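PDB 1SV0: modulator of the activity of Ets CG15085-PA from Drosophila melanogaster, which probably relieves repression by the transcription factor Yan, binding it through a SAM domain and breaking up its polymers. Local coordinates for residues 5-14 with 72-82. Residues are numbered along the deposited sequence; the frame is centred on the assembly and turned at random.
Unlike the reference sequence in segment 72-82: Ser81 (reference Ala), Arg82 (reference Leu).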
loop_
_atom_site.group_PDB
_atom_site.type_symbol
_atom_site.label_atom_id
_atom_site.label_comp_id
_atom_site.label_asym_id
_atom_site.label_seq_id
_atom_site.Cartn_x
_atom_site.Cartn_y
_atom_site.Cartn_z
ATOM N N ASP C 5 11.093 -1.136 -20.256
ATOM C CA ASP C 5 10.067 -0.111 -20.053
ATOM C C ASP C 5 10.289 1.142 -19.208
ATOM O O ASP C 5 9.358 1.928 -19.044
ATOM C CB ASP C 5 8.788 -0.791 -19.557
ATOM C CG ASP C 5 9.017 -1.649 -18.320
ATOM O OD1 ASP C 5 8.091 -2.409 -17.964
ATOM O OD2 ASP C 5 10.102 -1.564 -17.704
ATOM N N GLY C 6 11.485 1.354 -18.677
ATOM C CA GLY C 6 11.692 2.541 -17.866
ATOM C C GLY C 6 11.428 2.242 -16.405
ATOM O O GLY C 6 11.699 3.065 -15.531
ATOM N N LEU C 7 10.895 1.050 -16.150
ATOM C CA LEU C 7 10.582 0.619 -14.792
ATOM C C LEU C 7 11.683 -0.246 -14.187
ATOM O O LEU C 7 12.246 -1.121 -14.844
ATOM C CB LEU C 7 9.263 -0.160 -14.763
ATOM C CG LEU C 7 8.016 0.607 -15.214
ATOM C CD1 LEU C 7 6.812 -0.309 -15.140
ATOM C CD2 LEU C 7 7.808 1.837 -14.338
ATOM N N PRO C 8 12.004 -0.002 -12.911
ATOM C CA PRO C 8 13.047 -0.790 -12.251
ATOM C C PRO C 8 12.670 -2.269 -12.294
ATOM O O PRO C 8 11.506 -2.631 -12.095
ATOM C CB PRO C 8 13.077 -0.260 -10.820
ATOM C CG PRO C 8 12.245 0.969 -10.803
ATOM C CD PRO C 8 11.463 1.075 -12.065
ATOM N N LEU C 9 13.660 -3.112 -12.570
ATOM C CA LEU C 9 13.468 -4.554 -12.650
ATOM C C LEU C 9 12.870 -5.141 -11.378
ATOM O O LEU C 9 12.074 -6.071 -11.444
ATOM C CB LEU C 9 14.807 -5.237 -12.951
ATOM C CG LEU C 9 15.460 -4.768 -14.253
ATOM C CD1 LEU C 9 16.870 -5.356 -14.392
ATOM C CD2 LEU C 9 14.572 -5.176 -15.420
ATOM N N ASP C 10 13.254 -4.605 -10.220
ATOM C CA ASP C 10 12.728 -5.101 -8.947
ATOM C C ASP C 10 11.542 -4.226 -8.529
ATOM O O ASP C 10 11.723 -3.074 -8.152
ATOM C CB ASP C 10 13.809 -5.042 -7.863
ATOM C CG ASP C 10 13.437 -5.834 -6.616
ATOM O OD1 ASP C 10 12.231 -5.943 -6.302
ATOM O OD2 ASP C 10 14.361 -6.344 -5.940
ATOM N N PRO C 11 10.316 -4.770 -8.587
ATOM C CA PRO C 11 9.075 -4.065 -8.225
ATOM C C PRO C 11 9.105 -3.459 -6.815
ATOM O O PRO C 11 8.369 -2.510 -6.512
ATOM C CB PRO C 11 8.012 -5.152 -8.349
ATOM C CG PRO C 11 8.574 -6.065 -9.382
ATOM C CD PRO C 11 10.026 -6.157 -8.991
ATOM N N ARG C 12 9.951 -4.018 -5.953
ATOM C CA ARG C 12 10.076 -3.521 -4.588
ATOM C C ARG C 12 10.788 -2.175 -4.555
ATOM O O ARG C 12 10.745 -1.465 -3.555
ATOM C CB ARG C 12 10.817 -4.549 -3.727
ATOM C CG ARG C 12 10.027 -5.831 -3.527
ATOM C CD ARG C 12 10.858 -6.924 -2.860
ATOM N NE ARG C 12 11.980 -7.338 -3.699
ATOM C CZ ARG C 12 12.772 -8.374 -3.432
ATOM N NH1 ARG C 12 12.567 -9.104 -2.344
ATOM N NH2 ARG C 12 13.765 -8.685 -4.259
ATOM N N ASP C 13 11.442 -1.814 -5.653
ATOM C CA ASP C 13 12.127 -0.532 -5.716
ATOM C C ASP C 13 11.224 0.528 -6.350
ATOM O O ASP C 13 11.613 1.685 -6.472
ATOM C CB ASP C 13 13.418 -0.634 -6.538
ATOM C CG ASP C 13 14.437 -1.575 -5.920
ATOM O OD1 ASP C 13 14.394 -1.776 -4.686
ATOM O OD2 ASP C 13 15.294 -2.095 -6.669
ATOM N N TRP C 14 10.017 0.136 -6.741
ATOM C CA TRP C 14 9.094 1.071 -7.386
ATOM C C TRP C 14 8.552 2.177 -6.480
ATOM O O TRP C 14 8.090 1.918 -5.367
ATOM C CB TRP C 14 7.899 0.314 -7.986
ATOM C CG TRP C 14 8.197 -0.504 -9.215
ATOM C CD1 TRP C 14 9.417 -0.685 -9.815
ATOM C CD2 TRP C 14 7.255 -1.257 -9.991
ATOM N NE1 TRP C 14 9.288 -1.503 -10.915
ATOM C CE2 TRP C 14 7.974 -1.869 -11.046
ATOM C CE3 TRP C 14 5.871 -1.477 -9.898
ATOM C CZ2 TRP C 14 7.356 -2.686 -12.001
ATOM C CZ3 TRP C 14 5.255 -2.293 -10.850
ATOM C CH2 TRP C 14 5.998 -2.887 -11.887
ATOM N N PHE C 72 2.066 -8.079 -11.620
ATOM C CA PHE C 72 2.942 -7.637 -10.535
ATOM C C PHE C 72 3.646 -8.830 -9.879
ATOM O O PHE C 72 4.846 -8.773 -9.591
ATOM C CB PHE C 72 2.159 -6.865 -9.467
ATOM C CG PHE C 72 3.037 -6.180 -8.458
ATOM C CD1 PHE C 72 3.632 -4.957 -8.751
ATOM C CD2 PHE C 72 3.294 -6.770 -7.223
ATOM C CE1 PHE C 72 4.468 -4.329 -7.831
ATOM C CE2 PHE C 72 4.131 -6.146 -6.290
ATOM C CZ PHE C 72 4.717 -4.928 -6.593
ATOM N N ARG C 73 2.897 -9.903 -9.644
ATOM C CA ARG C 73 3.444 -11.116 -9.038
ATOM C C ARG C 73 4.573 -11.715 -9.877
ATOM O O ARG C 73 5.583 -12.173 -9.339
ATOM C CB ARG C 73 2.330 -12.157 -8.856
ATOM C CG ARG C 73 1.857 -12.310 -7.427
ATOM C CD ARG C 73 1.521 -10.976 -6.814
ATOM N NE ARG C 73 1.271 -11.081 -5.380
ATOM C CZ ARG C 73 2.164 -11.498 -4.487
ATOM N NH1 ARG C 73 3.383 -11.856 -4.867
ATOM N NH2 ARG C 73 1.834 -11.554 -3.204
ATOM N N VAL C 74 4.388 -11.722 -11.196
ATOM C CA VAL C 74 5.395 -12.251 -12.103
ATOM C C VAL C 74 6.676 -11.433 -11.971
ATOM O O VAL C 74 7.772 -11.989 -11.865
ATOM C CB VAL C 74 4.922 -12.185 -13.569
ATOM C CG1 VAL C 74 6.052 -12.612 -14.499
ATOM C CG2 VAL C 74 3.701 -13.074 -13.763
ATOM N N ARG C 75 6.532 -10.111 -11.981
ATOM C CA ARG C 75 7.679 -9.224 -11.854
ATOM C C ARG C 75 8.380 -9.442 -10.515
ATOM O O ARG C 75 9.608 -9.521 -10.452
ATOM C CB ARG C 75 7.242 -7.760 -11.987
ATOM C CG ARG C 75 6.899 -7.339 -13.412
ATOM C CD ARG C 75 6.287 -5.946 -13.448
ATOM N NE ARG C 75 5.912 -5.540 -14.800
ATOM C CZ ARG C 75 6.688 -4.845 -15.629
ATOM N NH1 ARG C 75 7.903 -4.461 -15.257
ATOM N NH2 ARG C 75 6.241 -4.529 -16.839
ATOM N N LEU C 76 7.595 -9.552 -9.449
ATOM C CA LEU C 76 8.156 -9.760 -8.122
ATOM C C LEU C 76 8.864 -11.117 -8.040
ATOM O O LEU C 76 9.979 -11.217 -7.529
ATOM C CB LEU C 76 7.050 -9.682 -7.068
ATOM C CG LEU C 76 7.470 -9.900 -5.608
ATOM C CD1 LEU C 76 8.512 -8.865 -5.200
ATOM C CD2 LEU C 76 6.242 -9.801 -4.711
ATOM N N ALA C 77 8.214 -12.152 -8.556
ATOM C CA ALA C 77 8.786 -13.495 -8.531
ATOM C C ALA C 77 10.187 -13.522 -9.126
ATOM O O ALA C 77 11.138 -13.909 -8.450
ATOM C CB ALA C 77 7.879 -14.472 -9.278
ATOM N N ARG C 78 10.322 -13.095 -10.380
ATOM C CA ARG C 78 11.633 -13.113 -11.020
ATOM C C ARG C 78 12.640 -12.256 -10.262
ATOM O O ARG C 78 13.826 -12.578 -10.222
ATOM C CB ARG C 78 11.545 -12.653 -12.482
ATOM C CG ARG C 78 11.332 -11.166 -12.682
ATOM C CD ARG C 78 11.565 -10.744 -14.138
ATOM N NE ARG C 78 10.526 -11.198 -15.065
ATOM C CZ ARG C 78 10.448 -12.420 -15.591
ATOM N NH1 ARG C 78 11.354 -13.342 -15.291
ATOM N NH2 ARG C 78 9.459 -12.718 -16.423
ATOM N N ALA C 79 12.171 -11.175 -9.649
ATOM C CA ALA C 79 13.061 -10.303 -8.890
ATOM C C ALA C 79 13.635 -11.024 -7.671
ATOM O O ALA C 79 14.840 -10.963 -7.414
ATOM C CB ALA C 79 12.319 -9.053 -8.448
ATOM N N MET C 80 12.780 -11.713 -6.922
ATOM C CA MET C 80 13.239 -12.421 -5.734
ATOM C C MET C 80 14.330 -13.448 -6.065
ATOM O O MET C 80 15.015 -13.951 -5.172
ATOM C CB MET C 80 12.051 -13.079 -5.026
ATOM C CG MET C 80 10.939 -12.093 -4.708
ATOM S SD MET C 80 9.939 -12.566 -3.288
ATOM C CE MET C 80 10.262 -11.187 -2.182
ATOM N N SER C 81 14.505 -13.741 -7.350
ATOM C CA SER C 81 15.539 -14.680 -7.760
ATOM C C SER C 81 16.951 -14.042 -7.714
ATOM O O SER C 81 17.739 -14.194 -8.659
ATOM C CB SER C 81 15.215 -15.235 -9.157
ATOM O OG SER C 81 14.147 -16.173 -9.100
ATOM N N ARG C 82 17.251 -13.365 -6.584
ATOM C CA ARG C 82 18.526 -12.648 -6.262
ATOM C C ARG C 82 19.482 -13.290 -5.227
ATOM O O ARG C 82 19.110 -13.848 -4.202
ATOM C CB ARG C 82 18.215 -11.272 -5.696
ATOM C CG ARG C 82 17.573 -11.431 -4.316
ATOM C CD ARG C 82 17.353 -10.133 -3.554
ATOM N NE ARG C 82 16.710 -10.342 -2.251
ATOM C CZ ARG C 82 15.583 -11.025 -2.073
ATOM N NH1 ARG C 82 14.969 -11.569 -3.114
ATOM N NH2 ARG C 82 15.065 -11.168 -0.858
HETATM O O HOH W 1 10.934 -8.177 -12.437
HETATM O O HOH W 2 9.509 -5.501 -12.627
#
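With CG anti to its carbonyl carbon (chi1 -74°) and the chain extended from there to NE, Arg75 runs past the CH2 and CZ2 end of the Trp14 indole, its CD 3.4 Å from Trp14 CH2, to Asp5, while Phe72, its CG anti to the backbone N (chi1 -170°), turns its ring edge toward the Trp14 face in an offset edge-to-face pair with planes 73° apart. These contacts belong to the helical SAM domain, where the loop leading into helix 16-30 lies against the C-terminal helix 65-80. The Arg75 guanidinium is nearly coplanar with the Asp5 carboxylate, and NH2 donates to OD1 at 3.0 Å in a salt bridge; NH1 adds a weak bond to the same oxygen. Asp71 pairs with NE of Arg75. Midway, Pro11 wedges onto the helix, its CG 3.4 Å from Arg75 CB and its CB 3.7 Å from Phe72 CE1, while its CD rests on Ala79 CB. Arg12 holds Asp10 side-on through NE and NH2, and its CG and CD cross over Leu76 CD1; an alanine here would probably take away the chain lying over that methyl and leave the Asp10 carboxylate without its charged mate. Asp10 OD1 also accepts from Arg12 N, closing an Asx turn. A water bridges the two backbones, donating to Leu9 O at 2.6 Å and to Arg75 O at 2.7 Å.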